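Local coordinates for protein xyloglucanase (Paenibacillus pabuli, PDB 2JEP) that hydrolyses xyloglucan, a branched polysaccharide of plant cell walls, probably cutting within its beta-1,4-glucan backbone, at residues 176-181 with 262-267; 36-41 with 316-321; 180-185 with 321-326; 201-206 with 238-243; 194-199 with 232-237. One frame throughout, in Å; residues are numbered along the deposited sequence. Where two conformers were deposited one is given.

Contact 1: residues 176-181 with 262-267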
# COMPACT_ATOMS: atom_id res chain seq x y z
N ILE A 176 -4.92 -8.66 -6.50
CA ILE A 176 -4.94 -8.75 -5.05
C ILE A 176 -5.86 -7.68 -4.50
O ILE A 176 -5.79 -6.54 -4.94
CB ILE A 176 -3.52 -8.55 -4.50
CG1 ILE A 176 -2.58 -9.65 -5.01
CG2 ILE A 176 -3.51 -8.48 -2.94
CD1 ILE A 176 -1.11 -9.32 -4.85
N PHE A 177 -6.71 -8.03 -3.54
CA PHE A 177 -7.51 -7.05 -2.83
C PHE A 177 -6.84 -6.75 -1.49
O PHE A 177 -6.47 -7.69 -0.77
CB PHE A 177 -8.93 -7.53 -2.54
CG PHE A 177 -9.77 -7.93 -3.73
CD1 PHE A 177 -9.55 -7.45 -5.00
CD2 PHE A 177 -10.84 -8.77 -3.56
CE1 PHE A 177 -10.36 -7.84 -6.06
CE2 PHE A 177 -11.67 -9.15 -4.60
CZ PHE A 177 -11.41 -8.69 -5.86
N GLU A 178 -6.76 -5.47 -1.13
CA GLU A 178 -6.19 -4.98 0.12
C GLU A 178 -7.34 -4.33 0.91
O GLU A 178 -8.03 -3.43 0.42
CB GLU A 178 -5.09 -3.96 -0.19
CG GLU A 178 -4.44 -3.32 0.98
CD GLU A 178 -3.42 -2.28 0.59
OE1 GLU A 178 -3.33 -1.93 -0.59
OE2 GLU A 178 -2.69 -1.80 1.49
N SER A 179 -7.53 -4.81 2.14
CA SER A 179 -8.75 -4.51 2.88
C SER A 179 -8.99 -3.03 3.14
O SER A 179 -10.13 -2.56 3.13
CB SER A 179 -8.72 -5.23 4.21
OG SER A 179 -7.60 -4.83 4.99
N MET A 180 -7.89 -2.33 3.38
CA MET A 180 -7.92 -0.92 3.75
C MET A 180 -6.47 -0.47 3.77
O MET A 180 -5.57 -1.27 3.48
CB MET A 180 -8.65 -0.72 5.09
CG MET A 180 -8.06 -1.53 6.21
SD MET A 180 -9.27 -1.92 7.51
CE MET A 180 -8.25 -2.79 8.68
N ASN A 181 -6.25 0.81 4.06
CA ASN A 181 -4.93 1.40 3.93
C ASN A 181 -4.27 1.57 5.29
O ASN A 181 -3.80 0.58 5.87
CB ASN A 181 -5.03 2.68 3.08
CG ASN A 181 -3.71 3.39 2.91
OD1 ASN A 181 -2.71 2.72 2.62
ND2 ASN A 181 -3.69 4.72 3.08
N SER A 262 0.26 -6.36 5.31
CA SER A 262 0.75 -5.06 4.86
C SER A 262 1.44 -4.29 5.96
O SER A 262 0.95 -4.30 7.07
CB SER A 262 -0.44 -4.25 4.42
OG SER A 262 -0.13 -2.89 4.21
N ALA A 263 2.55 -3.63 5.63
CA ALA A 263 3.11 -2.56 6.47
C ALA A 263 3.68 -1.51 5.52
O ALA A 263 3.95 -1.80 4.33
CB ALA A 263 4.21 -3.08 7.45
N HIS A 264 3.80 -0.27 6.03
CA HIS A 264 4.41 0.83 5.28
C HIS A 264 5.66 1.29 6.00
O HIS A 264 5.76 1.13 7.20
CB HIS A 264 3.42 1.99 5.14
CG HIS A 264 2.22 1.67 4.29
ND1 HIS A 264 1.13 2.51 4.18
CD2 HIS A 264 1.92 0.56 3.58
CE1 HIS A 264 0.23 1.94 3.38
NE2 HIS A 264 0.69 0.76 2.99
N TYR A 265 6.60 1.87 5.26
CA TYR A 265 7.90 2.20 5.86
C TYR A 265 8.43 3.52 5.32
O TYR A 265 8.76 3.63 4.14
CB TYR A 265 8.90 1.10 5.58
CG TYR A 265 10.15 1.18 6.43
CD1 TYR A 265 10.13 0.75 7.74
CD2 TYR A 265 11.33 1.75 5.95
CE1 TYR A 265 11.27 0.84 8.53
CE2 TYR A 265 12.46 1.84 6.74
CZ TYR A 265 12.41 1.38 8.02
OH TYR A 265 13.53 1.45 8.84
N TYR A 266 8.55 4.50 6.22
CA TYR A 266 9.08 5.81 5.90
C TYR A 266 10.01 6.28 7.03
O TYR A 266 10.09 7.48 7.30
CB TYR A 266 7.95 6.81 5.71
CG TYR A 266 6.99 6.58 4.55
CD1 TYR A 266 7.30 7.02 3.29
CD2 TYR A 266 5.78 5.97 4.74
CE1 TYR A 266 6.40 6.90 2.25
CE2 TYR A 266 4.87 5.84 3.72
CZ TYR A 266 5.19 6.28 2.47
OH TYR A 266 4.29 6.23 1.42
N SER A 267 10.69 5.34 7.68
CA SER A 267 11.55 5.70 8.80
C SER A 267 12.99 5.86 8.36
O SER A 267 13.46 5.11 7.53
CB SER A 267 11.50 4.63 9.88
OG SER A 267 10.19 4.53 10.45
O HOH W 1 0.05 -1.64 1.76
O HOH W 2 -2.42 -1.46 4.15
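Inside the TIM barrel, near the ends of strands 175-178 and 259-265 that open toward the probable active site, E178 and N181 face S262 and H264 across water. E178 reaches toward strand 259-265 on an extended chain, yet its OE2 stops 3.9 Å from S262 OG, and two waters join the pair. Water 1 lies in the plane of the H264 ring at its edge and bonds to NE2 at 2.8 Å; the same water gives a proton to E178 OE2 and bonds to S262 OG. Water 2 also joins E178 OE2, at 2.7 Å, to S262 OG, and it reaches the backbone O of N181 at 3.0 Å. The N181 and H264 side chains cross at about a right angle, the amide and ring planes 42° apart, and OD1 sits at the ring edge, 3.1 Å from H264 CE1. A chi1 of 179° sends the N181 amide away from its own backbone N, and OD1 arrives at the histidine. R87, on strand 85-88, holds both side chains of 176-181, making a salt bridge with E178 OE1 and a hydrogen bond with N181 OD1, while H264 ND1 is bonded to E182. Strand 222-225 lies between the two strands, and its L223 touches both E178 and S262; on its other flank strand 175-178 bonds to strand 125-128.

Contact 2: residues 36-41 with 316-321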
# COMPACT_ATOMS: atom_id res chain seq x y z
N SER A 36 5.65 -18.37 -1.13
CA SER A 36 7.02 -18.04 -1.49
C SER A 36 7.10 -17.62 -2.95
O SER A 36 7.78 -16.64 -3.31
CB SER A 36 7.94 -19.24 -1.26
OG SER A 36 8.06 -19.49 0.14
N GLN A 37 6.36 -18.33 -3.79
CA GLN A 37 6.39 -18.07 -5.22
C GLN A 37 5.77 -16.70 -5.54
O GLN A 37 6.23 -16.01 -6.46
CB GLN A 37 5.64 -19.16 -5.98
CG GLN A 37 5.65 -19.02 -7.47
CD GLN A 37 7.03 -19.10 -8.10
OE1 GLN A 37 8.00 -19.57 -7.48
NE2 GLN A 37 7.14 -18.62 -9.34
N ILE A 38 4.72 -16.32 -4.83
CA ILE A 38 4.03 -15.06 -5.18
C ILE A 38 4.97 -13.87 -4.94
O ILE A 38 5.04 -12.94 -5.74
CB ILE A 38 2.68 -14.89 -4.46
CG1 ILE A 38 1.95 -13.67 -5.06
CG2 ILE A 38 2.87 -14.78 -2.95
CD1 ILE A 38 0.46 -13.70 -5.05
N VAL A 39 5.73 -13.90 -3.85
CA VAL A 39 6.67 -12.83 -3.57
C VAL A 39 7.68 -12.68 -4.70
O VAL A 39 7.95 -11.57 -5.18
CB VAL A 39 7.35 -13.03 -2.21
CG1 VAL A 39 8.52 -12.09 -2.05
CG2 VAL A 39 6.32 -12.87 -1.07
N SER A 40 8.25 -13.80 -5.14
CA SER A 40 9.16 -13.78 -6.26
C SER A 40 8.55 -13.14 -7.52
O SER A 40 9.18 -12.28 -8.16
CB SER A 40 9.63 -15.21 -6.55
OG SER A 40 10.22 -15.75 -5.38
N GLU A 41 7.34 -13.57 -7.86
CA GLU A 41 6.69 -13.09 -9.06
C GLU A 41 6.33 -11.61 -8.99
O GLU A 41 6.30 -10.94 -10.01
CB GLU A 41 5.47 -13.93 -9.38
CG GLU A 41 5.81 -15.36 -9.75
CD GLU A 41 4.61 -16.15 -10.23
OE1 GLU A 41 3.52 -15.57 -10.37
OE2 GLU A 41 4.77 -17.37 -10.48
N GLY A 316 3.97 -18.47 6.96
CA GLY A 316 3.34 -18.69 5.67
C GLY A 316 2.56 -17.51 5.11
O GLY A 316 1.90 -17.64 4.08
N TYR A 317 2.66 -16.34 5.74
CA TYR A 317 2.01 -15.13 5.23
C TYR A 317 3.04 -14.28 4.48
O TYR A 317 3.99 -13.79 5.09
CB TYR A 317 1.44 -14.30 6.38
CG TYR A 317 0.38 -14.99 7.18
CD1 TYR A 317 -0.94 -14.94 6.79
CD2 TYR A 317 0.68 -15.69 8.35
CE1 TYR A 317 -1.94 -15.57 7.49
CE2 TYR A 317 -0.31 -16.33 9.08
CZ TYR A 317 -1.63 -16.26 8.65
OH TYR A 317 -2.63 -16.86 9.37
N PRO A 318 2.83 -14.07 3.18
CA PRO A 318 3.66 -13.06 2.53
C PRO A 318 3.47 -11.69 3.19
O PRO A 318 2.40 -11.39 3.71
CB PRO A 318 3.10 -13.02 1.10
CG PRO A 318 2.45 -14.35 0.90
CD PRO A 318 1.86 -14.66 2.25
N VAL A 319 4.52 -10.89 3.17
CA VAL A 319 4.47 -9.51 3.63
C VAL A 319 4.71 -8.60 2.44
O VAL A 319 5.60 -8.85 1.62
CB VAL A 319 5.52 -9.26 4.73
CG1 VAL A 319 5.66 -7.77 5.07
CG2 VAL A 319 5.13 -10.05 5.99
N VAL A 320 3.86 -7.57 2.35
CA VAL A 320 4.01 -6.52 1.36
C VAL A 320 4.29 -5.21 2.08
O VAL A 320 3.45 -4.75 2.87
CB VAL A 320 2.73 -6.40 0.49
CG1 VAL A 320 2.88 -5.26 -0.53
CG2 VAL A 320 2.42 -7.73 -0.22
N ILE A 321 5.47 -4.64 1.82
CA ILE A 321 5.79 -3.32 2.31
C ILE A 321 5.18 -2.40 1.25
O ILE A 321 5.81 -2.02 0.25
CB ILE A 321 7.29 -3.10 2.49
CG1 ILE A 321 7.88 -4.17 3.43
CG2 ILE A 321 7.56 -1.68 2.97
CD1 ILE A 321 7.32 -4.24 4.85
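P318 turns its ring toward helix 35-42, where I38 and V39 receive it from two directions. The I38 side chain stands at about a right angle to the proline and touches it with its methyl branch, CG2 lying 3.9 Å from P318 CG. V39 approaches at a slant, and its CG2 meets P318 CB, also at 3.9 Å. In V39 chi1 of 168° carries CG1 anti to the backbone N and leaves CG2, the branch in contact, beside that nitrogen. The contact is wholly apolar, and M260 and W221 extend it by packing on both I38 and P318. Elsewhere on the helix Q37 NE2 reaches one turn ahead to E41 OE2 in a nearly straight bond of 2.9 Å. Two residues before the proline, G316 takes a positive phi in a Schellman motif that ends the preceding helix. The chain then enters strand 319-324. Helix 35-42, the first of the modelled chain, thus covers the end of the barrel where the parallel strands start, as in many TIM-barrel enzymes.

Contact 3: residues 180-185 with 321-326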
# COMPACT_ATOMS: atom_id res chain seq x y z
N MET A 180 -7.89 -2.33 3.38
CA MET A 180 -7.92 -0.92 3.75
C MET A 180 -6.47 -0.47 3.77
O MET A 180 -5.57 -1.27 3.48
CB MET A 180 -8.65 -0.72 5.09
CG MET A 180 -8.06 -1.53 6.21
SD MET A 180 -9.27 -1.92 7.51
CE MET A 180 -8.25 -2.79 8.68
N ASN A 181 -6.25 0.81 4.06
CA ASN A 181 -4.93 1.40 3.93
C ASN A 181 -4.27 1.57 5.29
O ASN A 181 -3.80 0.58 5.87
CB ASN A 181 -5.03 2.68 3.08
CG ASN A 181 -3.71 3.39 2.91
OD1 ASN A 181 -2.71 2.72 2.62
ND2 ASN A 181 -3.69 4.72 3.08
N GLU A 182 -4.26 2.80 5.80
CA GLU A 182 -3.64 3.15 7.08
C GLU A 182 -4.76 3.54 8.04
O GLU A 182 -5.35 4.61 7.93
CB GLU A 182 -2.68 4.32 6.92
CG GLU A 182 -1.52 4.00 6.00
CD GLU A 182 -0.57 5.16 5.74
OE1 GLU A 182 -0.92 6.34 6.05
OE2 GLU A 182 0.54 4.90 5.21
N VAL A 183 -5.09 2.60 8.92
CA VAL A 183 -6.30 2.66 9.76
C VAL A 183 -5.88 2.76 11.22
O VAL A 183 -5.18 1.89 11.76
CB VAL A 183 -7.19 1.44 9.45
CG1 VAL A 183 -8.32 1.25 10.46
CG2 VAL A 183 -7.77 1.59 8.02
N PHE A 184 -6.25 3.88 11.83
CA PHE A 184 -6.00 4.16 13.22
C PHE A 184 -6.92 5.31 13.64
O PHE A 184 -7.83 5.67 12.88
CB PHE A 184 -4.50 4.44 13.53
CG PHE A 184 -3.94 5.77 13.05
CD1 PHE A 184 -4.21 6.32 11.80
CD2 PHE A 184 -3.02 6.42 13.87
CE1 PHE A 184 -3.62 7.55 11.42
CE2 PHE A 184 -2.42 7.61 13.47
CZ PHE A 184 -2.74 8.17 12.25
N ASP A 185 -6.70 5.83 14.86
CA ASP A 185 -7.54 6.88 15.42
C ASP A 185 -6.88 8.25 15.32
O ASP A 185 -7.45 9.21 15.87
CB ASP A 185 -7.90 6.58 16.89
CG ASP A 185 -6.69 6.50 17.80
OD1 ASP A 185 -5.56 6.60 17.28
OD2 ASP A 185 -6.91 6.32 19.04
N ILE A 321 5.47 -4.64 1.82
CA ILE A 321 5.79 -3.32 2.31
C ILE A 321 5.18 -2.40 1.25
O ILE A 321 5.81 -2.02 0.25
CB ILE A 321 7.29 -3.10 2.49
CG1 ILE A 321 7.88 -4.17 3.43
CG2 ILE A 321 7.56 -1.68 2.97
CD1 ILE A 321 7.32 -4.24 4.85
N GLY A 322 3.90 -2.10 1.44
CA GLY A 322 3.09 -1.52 0.39
C GLY A 322 3.40 -0.10 -0.01
O GLY A 322 2.93 0.35 -1.04
N GLU A 323 4.17 0.59 0.83
CA GLU A 323 4.69 1.93 0.52
C GLU A 323 6.03 2.11 1.21
O GLU A 323 6.19 1.73 2.37
CB GLU A 323 3.77 3.04 1.06
CG GLU A 323 2.35 3.01 0.55
CD GLU A 323 1.45 4.09 1.11
OE1 GLU A 323 1.99 5.05 1.70
OE2 GLU A 323 0.22 3.97 0.91
N PHE A 324 6.97 2.71 0.48
CA PHE A 324 8.19 3.22 1.07
C PHE A 324 8.72 4.30 0.11
O PHE A 324 8.39 4.30 -1.07
CB PHE A 324 9.26 2.13 1.27
CG PHE A 324 9.91 1.67 -0.01
CD1 PHE A 324 9.34 0.69 -0.77
CD2 PHE A 324 11.12 2.20 -0.43
CE1 PHE A 324 9.92 0.30 -1.96
CE2 PHE A 324 11.70 1.80 -1.60
CZ PHE A 324 11.11 0.86 -2.37
N GLY A 325 9.61 5.16 0.60
CA GLY A 325 10.24 6.16 -0.23
C GLY A 325 10.67 7.37 0.57
O GLY A 325 10.41 7.47 1.79
N SER A 326 11.31 8.32 -0.12
CA SER A 326 11.79 9.54 0.50
C SER A 326 11.54 10.74 -0.40
O SER A 326 11.65 10.65 -1.63
CB SER A 326 13.26 9.42 0.90
OG SER A 326 14.09 9.15 -0.21
O HOH W 3 -1.27 5.91 2.09
O HOH W 4 1.08 6.95 3.38
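E182 and E323 use the same first torsion, CG anti to the carbonyl carbon (chi1 -63° and -59°), and both chains are extended beyond it, which brings the carboxylates near each other from opposite directions. They do so at the mouth of the TIM barrel, E182 in the loop after strand 175-178 and E323 near the end of strand 319-324. Those are the fourth and seventh strands, where glycoside hydrolases of family 5 carry the acid/base and the nucleophile, so the two glutamates are probably that catalytic pair. E182 OE2 lies 3.8 Å from E323 OE1, like charges close together with the carboxylate planes 36° apart. Water 4 bridges these two oxygens from one side, donating to both, at 2.8 Å to E182 OE2 and 2.7 Å to E323 OE1. Each carboxylate has further partners: Y135 bonds E182 OE1, beside the histidine on OE2, while E323 takes Y266 on OE1 and a salt bridge from R87 on OE2. A 1,2-ethanediol, probably from the crystallisation liquor, lies about 4 Å from the E323 side chain. The N181 side chain crosses E323 at about a right angle, with OD1, which R87 also holds, 3.6 Å from E323 OE2. Its other amide atom, ND2, gives a proton at 2.9 Å to water 3, which in turn donates to E323 OE2 at 2.7 Å.

Contact 4: residues 201-206 with 238-243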
# COMPACT_ATOMS: atom_id res chain seq x y z
N ALA A 201 -11.81 -6.64 13.26
CA ALA A 201 -13.15 -6.99 12.78
C ALA A 201 -13.32 -6.62 11.32
O ALA A 201 -13.89 -7.37 10.55
CB ALA A 201 -14.23 -6.34 13.65
N TYR A 202 -12.82 -5.44 10.92
CA TYR A 202 -12.89 -5.05 9.51
C TYR A 202 -12.14 -6.07 8.67
O TYR A 202 -12.64 -6.53 7.64
CB TYR A 202 -12.34 -3.64 9.26
CG TYR A 202 -12.92 -2.52 10.09
CD1 TYR A 202 -14.17 -2.60 10.69
CD2 TYR A 202 -12.20 -1.33 10.27
CE1 TYR A 202 -14.65 -1.58 11.47
CE2 TYR A 202 -12.68 -0.31 11.06
CZ TYR A 202 -13.90 -0.43 11.67
OH TYR A 202 -14.35 0.59 12.47
N ASN A 203 -10.93 -6.44 9.08
CA ASN A 203 -10.18 -7.41 8.26
C ASN A 203 -10.96 -8.72 8.13
O ASN A 203 -10.97 -9.31 7.05
CB ASN A 203 -8.79 -7.69 8.83
CG ASN A 203 -7.78 -6.60 8.50
OD1 ASN A 203 -7.90 -5.93 7.49
ND2 ASN A 203 -6.74 -6.47 9.34
N GLN A 204 -11.58 -9.16 9.21
CA GLN A 204 -12.35 -10.44 9.17
C GLN A 204 -13.56 -10.34 8.25
O GLN A 204 -13.85 -11.24 7.47
CB GLN A 204 -12.75 -10.85 10.58
CG GLN A 204 -13.34 -12.26 10.61
CD GLN A 204 -12.29 -13.29 10.22
OE1 GLN A 204 -11.31 -13.50 10.95
NE2 GLN A 204 -12.44 -13.88 9.03
N ILE A 205 -14.30 -9.24 8.38
CA ILE A 205 -15.46 -8.98 7.50
C ILE A 205 -15.04 -8.95 6.04
O ILE A 205 -15.71 -9.55 5.16
CB ILE A 205 -16.16 -7.64 7.90
CG1 ILE A 205 -16.84 -7.80 9.27
CG2 ILE A 205 -17.20 -7.22 6.86
CD1 ILE A 205 -17.13 -6.45 9.97
N PHE A 206 -13.95 -8.25 5.77
CA PHE A 206 -13.41 -8.20 4.40
C PHE A 206 -13.14 -9.60 3.88
O PHE A 206 -13.59 -9.96 2.78
CB PHE A 206 -12.15 -7.31 4.40
CG PHE A 206 -11.22 -7.56 3.26
CD1 PHE A 206 -11.49 -7.07 1.99
CD2 PHE A 206 -10.03 -8.23 3.46
CE1 PHE A 206 -10.56 -7.25 0.96
CE2 PHE A 206 -9.12 -8.41 2.44
CZ PHE A 206 -9.39 -7.92 1.18
N TYR A 238 0.14 -5.85 20.83
CA TYR A 238 -0.72 -4.68 20.92
C TYR A 238 -2.15 -4.93 20.53
O TYR A 238 -3.00 -4.04 20.68
CB TYR A 238 -0.17 -3.54 20.04
CG TYR A 238 1.17 -3.01 20.51
CD1 TYR A 238 1.24 -2.08 21.54
CD2 TYR A 238 2.35 -3.45 19.92
CE1 TYR A 238 2.48 -1.58 21.96
CE2 TYR A 238 3.59 -2.94 20.33
CZ TYR A 238 3.65 -2.02 21.36
OH TYR A 238 4.89 -1.53 21.73
N GLY A 239 -2.44 -6.14 20.06
CA GLY A 239 -3.80 -6.50 19.73
C GLY A 239 -4.06 -7.02 18.33
O GLY A 239 -5.17 -7.47 18.04
N PHE A 240 -3.06 -6.97 17.43
CA PHE A 240 -3.32 -7.51 16.09
C PHE A 240 -3.67 -8.99 16.17
O PHE A 240 -3.03 -9.74 16.89
CB PHE A 240 -2.08 -7.34 15.20
CG PHE A 240 -2.27 -7.80 13.77
CD1 PHE A 240 -3.08 -7.10 12.90
CD2 PHE A 240 -1.67 -8.96 13.31
CE1 PHE A 240 -3.22 -7.52 11.59
CE2 PHE A 240 -1.86 -9.39 12.01
CZ PHE A 240 -2.63 -8.67 11.16
N THR A 241 -4.67 -9.41 15.39
CA THR A 241 -4.97 -10.81 15.20
C THR A 241 -5.05 -11.15 13.72
O THR A 241 -5.46 -10.32 12.91
CB THR A 241 -6.26 -11.25 15.93
OG1 THR A 241 -7.37 -10.54 15.40
CG2 THR A 241 -6.14 -11.04 17.44
N LEU A 242 -4.66 -12.37 13.39
CA LEU A 242 -4.76 -12.85 12.02
C LEU A 242 -6.19 -13.31 11.75
O LEU A 242 -6.79 -14.01 12.57
CB LEU A 242 -3.78 -14.00 11.78
CG LEU A 242 -2.31 -13.55 11.73
CD1 LEU A 242 -1.40 -14.73 12.04
CD2 LEU A 242 -1.97 -12.87 10.40
N PRO A 243 -6.76 -12.94 10.61
CA PRO A 243 -8.11 -13.39 10.33
C PRO A 243 -8.19 -14.88 10.07
O PRO A 243 -7.22 -15.46 9.59
CB PRO A 243 -8.49 -12.62 9.06
CG PRO A 243 -7.23 -12.25 8.45
CD PRO A 243 -6.23 -12.10 9.52
O HOH W 5 -6.62 -8.18 11.71
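Van der Waals contact dominates where Q204 of helix 193-211 lies against P243 in the loop leading to strand 259-265. The glutamine chain bends at chi2 (65°), and this turns the amide over to the proline, with OE1 3.3 Å from P243 CA and 3.5 Å from P243 CB. V207, one turn farther along the helix, also packs on the proline. A second, looser touch has N203 ND2 at 4.3 Å from F240 CE1, approaching the ring obliquely. Hydrogen bonding between the segments runs through water 5, which accepts from N203 ND2 at 2.9 Å and donates to the carbonyl O of T241 at 2.7 Å. Direct bonds to residues beside the contact do the rest: Q204 OE1 takes the backbone N of T244, and N200 holds the loop from the helix through G239 O and T241 N. N203 has further partners toward the barrel strands, OD1 on S179 OG and ND2 on P225 O. Two acceptors for the two hydrogens of ND2, plus a partner on OD1, should fix which way round the N203 amide sits; the loop thus lies on the helix through polar side chains that both bond and pack.

Contact 5: residues 194-199 with 232-237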
# COMPACT_ATOMS: atom_id res chain seq x y z
N ALA A 194 -9.48 -1.56 22.21
CA ALA A 194 -10.84 -1.67 21.66
C ALA A 194 -10.87 -1.27 20.19
O ALA A 194 -11.53 -1.89 19.38
CB ALA A 194 -11.82 -0.82 22.47
N TYR A 195 -10.15 -0.20 19.86
CA TYR A 195 -10.07 0.22 18.48
C TYR A 195 -9.35 -0.80 17.61
O TYR A 195 -9.72 -1.01 16.45
CB TYR A 195 -9.40 1.58 18.35
CG TYR A 195 -10.12 2.73 19.00
CD1 TYR A 195 -11.45 2.64 19.38
CD2 TYR A 195 -9.46 3.92 19.24
CE1 TYR A 195 -12.09 3.72 19.99
CE2 TYR A 195 -10.09 4.99 19.87
CZ TYR A 195 -11.40 4.89 20.23
OH TYR A 195 -12.04 5.96 20.84
N TYR A 196 -8.32 -1.45 18.17
CA TYR A 196 -7.62 -2.51 17.45
C TYR A 196 -8.58 -3.66 17.15
O TYR A 196 -8.55 -4.25 16.06
CB TYR A 196 -6.36 -3.00 18.20
CG TYR A 196 -5.18 -3.28 17.32
CD1 TYR A 196 -5.31 -3.80 16.03
CD2 TYR A 196 -3.89 -3.05 17.78
CE1 TYR A 196 -4.20 -4.04 15.23
CE2 TYR A 196 -2.78 -3.28 16.99
CZ TYR A 196 -2.95 -3.76 15.70
OH TYR A 196 -1.83 -3.95 14.88
N THR A 197 -9.47 -3.95 18.10
CA THR A 197 -10.50 -4.97 17.86
C THR A 197 -11.40 -4.60 16.68
O THR A 197 -11.70 -5.43 15.86
CB THR A 197 -11.28 -5.24 19.15
OG1 THR A 197 -10.35 -5.81 20.07
CG2 THR A 197 -12.47 -6.17 18.92
N ASN A 198 -11.79 -3.34 16.58
CA ASN A 198 -12.56 -2.91 15.40
C ASN A 198 -11.78 -3.13 14.11
O ASN A 198 -12.31 -3.61 13.15
CB ASN A 198 -13.02 -1.45 15.55
CG ASN A 198 -14.03 -1.26 16.67
OD1 ASN A 198 -14.74 -2.21 17.06
ND2 ASN A 198 -14.11 -0.04 17.19
N LEU A 199 -10.51 -2.75 14.12
CA LEU A 199 -9.65 -2.96 12.95
C LEU A 199 -9.65 -4.44 12.55
O LEU A 199 -9.82 -4.79 11.39
CB LEU A 199 -8.22 -2.45 13.25
CG LEU A 199 -7.21 -2.41 12.11
CD1 LEU A 199 -6.07 -1.47 12.48
CD2 LEU A 199 -6.67 -3.79 11.75
N ASP A 232 5.94 -2.09 14.25
CA ASP A 232 6.00 -2.41 15.68
C ASP A 232 4.62 -2.72 16.24
O ASP A 232 4.46 -3.64 17.05
CB ASP A 232 6.56 -1.24 16.46
CG ASP A 232 8.07 -1.08 16.32
OD1 ASP A 232 8.74 -1.97 15.77
OD2 ASP A 232 8.55 -0.05 16.83
N TYR A 233 3.62 -1.97 15.82
CA TYR A 233 2.27 -2.18 16.36
C TYR A 233 1.54 -3.38 15.74
O TYR A 233 0.49 -3.76 16.23
CB TYR A 233 1.41 -0.91 16.24
CG TYR A 233 1.89 0.26 17.08
CD1 TYR A 233 2.38 0.06 18.37
CD2 TYR A 233 1.84 1.55 16.61
CE1 TYR A 233 2.80 1.11 19.15
CE2 TYR A 233 2.26 2.62 17.39
CZ TYR A 233 2.74 2.38 18.65
OH TYR A 233 3.16 3.45 19.44
N THR A 234 2.10 -3.93 14.67
CA THR A 234 1.59 -5.13 14.02
C THR A 234 2.28 -6.39 14.53
O THR A 234 1.63 -7.42 14.72
CB THR A 234 1.72 -5.00 12.49
OG1 THR A 234 1.10 -3.77 12.07
CG2 THR A 234 1.08 -6.15 11.77
N VAL A 235 3.59 -6.32 14.75
CA VAL A 235 4.30 -7.51 15.23
C VAL A 235 4.30 -7.65 16.75
O VAL A 235 4.40 -8.77 17.25
CB VAL A 235 5.77 -7.61 14.71
CG1 VAL A 235 5.78 -7.59 13.18
CG2 VAL A 235 6.67 -6.51 15.33
N GLY A 236 4.20 -6.55 17.46
CA GLY A 236 4.24 -6.61 18.92
C GLY A 236 2.92 -7.01 19.54
O GLY A 236 1.94 -7.29 18.85
N ASN A 237 2.90 -7.04 20.87
CA ASN A 237 1.71 -7.53 21.58
C ASN A 237 0.75 -6.40 21.88
O ASN A 237 0.55 -6.00 23.04
CB ASN A 237 2.14 -8.24 22.87
CG ASN A 237 0.99 -8.93 23.55
OD1 ASN A 237 -0.03 -9.24 22.92
ND2 ASN A 237 1.13 -9.18 24.85
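Y196 reaches from helix 193-211 to the last turn of helix 231-235 and gives the proton of its OH to the carbonyl O of Y233, at 2.7 Å. This is the tight part of the contact. The oxygen of Y233 lies at the edge of the Y196 ring, in its plane, close enough to touch CE2 at 3.4 Å as well. From the carbonyl's side the approach is less regular: the C=O...donor angle is 124°, and the hydroxyl stands above the carbonyl plane, 44° out of it. Y196 OH is also 3.7 Å from T234 CA, and it accepts a bond from the backbone N of W227, so the phenol oxygen has two bonds, one as donor and one as acceptor. The two helices belong to the outer layer of the TIM barrel, one following strand 175-178 and the other strand 222-225, and their backbones stay 10.0 Å apart between the CA atoms of Y196 and Y233. A single long side chain spans that distance. T234 adds little, its OG1 lying 4.1 Å from Y196 OH and bonding instead to the carbonyl O of N230, just ahead of the helix. Looser still is Y233, partly exposed: Y233 CB points toward helix 193-211 and lies 4.6 Å from Y196 OH, while the ring beyond it leads away, its hydroxyl bonding to N190 OD1 and Y188 O.

All five contacts belong to one eight-stranded TIM barrel. Contacts 1 and 3 share M180 and N181, lie with centres about 5 Å apart, and together line the probable catalytic mouth; strands 259-265 and 319-324, which they use, are neighbours in the sheet. Contact 2 takes up the start of strand 319-324, its centre about 17 Å from that of contact 3, so one strand runs from the closed end of the barrel to the probable active site. Contacts 4 and 5 both use helix 193-211, centres about 9 Å apart, on the outer layer. Along the chain both are nested within the loops closed by contacts 1, 2 and 3, and contacts 4 and 5 cross, their segments alternating.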